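Local structure of FdxN element excision controlling factor protein (Anabaena variabilis, 2OKF) at residues F108-D112 with F113-I117. The protein probably binds nucleic acid and helps control excision of the fdxN element, a site-specific recombination of nitrogen-fixation genes in cyanobacteria. Numbering follows the deposited sequence.
Sequences FFQLD and FPKEI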
# COMPACT_ATOMS: atom_id res chain seq x y z
N PHE A 108 7.41 15.29 -5.58
CA PHE A 108 7.48 14.08 -4.78
C PHE A 108 8.03 12.91 -5.58
O PHE A 108 8.89 12.17 -5.11
CB PHE A 108 6.10 13.74 -4.23
CG PHE A 108 6.07 12.51 -3.36
CD1 PHE A 108 6.62 12.56 -2.11
CD2 PHE A 108 5.53 11.32 -3.80
CE1 PHE A 108 6.62 11.41 -1.30
CE2 PHE A 108 5.53 10.19 -3.00
CZ PHE A 108 6.06 10.26 -1.73
N PHE A 109 7.49 12.70 -6.77
CA PHE A 109 7.94 11.54 -7.54
C PHE A 109 9.32 11.69 -8.20
O PHE A 109 9.77 10.71 -8.80
CB PHE A 109 6.87 11.04 -8.50
CG PHE A 109 5.72 10.39 -7.80
CD1 PHE A 109 5.88 9.17 -7.19
CD2 PHE A 109 4.52 11.05 -7.65
CE1 PHE A 109 4.86 8.59 -6.48
CE2 PHE A 109 3.47 10.48 -6.95
CZ PHE A 109 3.63 9.24 -6.38
N GLN A 110 9.97 12.83 -8.04
CA GLN A 110 11.36 13.00 -8.48
C GLN A 110 12.33 12.80 -7.34
O GLN A 110 13.53 12.74 -7.55
CB GLN A 110 11.58 14.33 -9.20
CG GLN A 110 10.69 14.43 -10.44
CD GLN A 110 10.78 13.20 -11.36
OE1 GLN A 110 11.88 12.78 -11.73
NE2 GLN A 110 9.64 12.60 -11.70
N LEU A 111 11.82 12.69 -6.11
CA LEU A 111 12.65 12.33 -4.98
C LEU A 111 13.11 10.88 -5.19
O LEU A 111 12.38 10.05 -5.74
CB LEU A 111 11.91 12.49 -3.67
CG LEU A 111 11.49 13.91 -3.29
CD1 LEU A 111 10.57 13.86 -2.08
CD2 LEU A 111 12.69 14.79 -3.05
N ASP A 112 14.34 10.59 -4.77
CA ASP A 112 14.95 9.29 -5.03
C ASP A 112 14.12 8.10 -4.52
O ASP A 112 13.91 7.14 -5.25
CB ASP A 112 16.34 9.20 -4.42
CG ASP A 112 17.38 10.05 -5.16
OD1 ASP A 112 17.12 10.53 -6.27
OD2 ASP A 112 18.48 10.17 -4.60
N PHE A 113 13.60 8.21 -3.32
CA PHE A 113 12.87 7.06 -2.74
C PHE A 113 11.56 6.74 -3.48
O PHE A 113 11.36 5.61 -3.92
CB PHE A 113 12.68 7.24 -1.25
CG PHE A 113 11.83 6.18 -0.64
CD1 PHE A 113 12.35 4.94 -0.39
CD2 PHE A 113 10.47 6.39 -0.45
CE1 PHE A 113 11.55 3.96 0.14
CE2 PHE A 113 9.67 5.38 0.06
CZ PHE A 113 10.21 4.19 0.34
N PRO A 114 10.64 7.72 -3.61
CA PRO A 114 9.39 7.38 -4.33
C PRO A 114 9.64 6.95 -5.75
O PRO A 114 8.98 6.04 -6.24
CB PRO A 114 8.62 8.71 -4.34
CG PRO A 114 9.19 9.49 -3.24
CD PRO A 114 10.62 9.08 -3.06
N LYS A 115 10.58 7.62 -6.41
CA LYS A 115 10.91 7.24 -7.76
C LYS A 115 11.31 5.75 -7.81
O LYS A 115 10.84 4.99 -8.63
CB LYS A 115 12.02 8.13 -8.34
CG LYS A 115 12.46 7.73 -9.72
CD LYS A 115 13.62 8.60 -10.23
CE LYS A 115 13.17 10.01 -10.61
NZ LYS A 115 12.31 10.05 -11.83
N GLU A 116 12.18 5.34 -6.91
CA GLU A 116 12.65 3.94 -6.87
C GLU A 116 11.51 2.96 -6.53
O GLU A 116 11.38 1.89 -7.14
CB GLU A 116 13.84 3.81 -5.94
CG GLU A 116 14.37 2.41 -5.73
CD GLU A 116 15.04 1.82 -6.97
OE1 GLU A 116 15.40 2.57 -7.88
OE2 GLU A 116 15.24 0.57 -6.93
N ILE A 117 10.68 3.30 -5.54
CA ILE A 117 9.60 2.39 -5.19
C ILE A 117 8.62 2.16 -6.33
O ILE A 117 8.19 1.04 -6.61
CB ILE A 117 8.83 2.90 -3.96
CG1 ILE A 117 9.70 2.79 -2.74
CG2 ILE A 117 7.51 2.10 -3.80
CD1 ILE A 117 10.14 1.35 -2.32
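P114 sits over one face of the F108 ring where a short 3-10 segment, 108-110, turns through L111, the N-cap position, into helix 112-120 of this XisH protein, a member of the PDDEXK clan. The site illustrates how a proline suits the first turn of a helix: its ring packs against the preceding turn, while the N-H groups of K115 and E116 carry the backbone bonds. K115 N donates to L111 O at 3.1 Å and E116 N to D112 O at 3.0 Å, so the helical pattern is under way at once. P114 CG stands 3.7 Å from the centroid of the F108 ring, 17° off its normal, a CH-pi contact over the face. The phenyl is placed there by a first torsion that sets CG opposite the backbone N (chi1 -179°). P114 also lays CB obliquely against F109 CD1, and its CD lies 3.7 Å from L111 CB. With an alanine in place of F108, P114 CG would probably lose its aromatic floor and a gap would open between the two turns. From CB outward, the K115 side chain meets a series of oxygens: CB lies near L111 O and F109 O, 3.5 Å from the latter; CG passes more loosely by F109 O; the chain then bends at its last two torsions, bringing CE to 3.3 Å from Q110 OE1. Q110 is fixed at its other amide atom, NE2 bonding to Y105 O. Beyond the turn, F108 touches A69 of helix 69-90, F109 meets F73 edge-to-face, and P114 packs on V35 of the second subunit. At the lysine's tip, K115 NZ donates to Q110 OE1 at 2.8 Å, tilted 34° from the carbonyl plane.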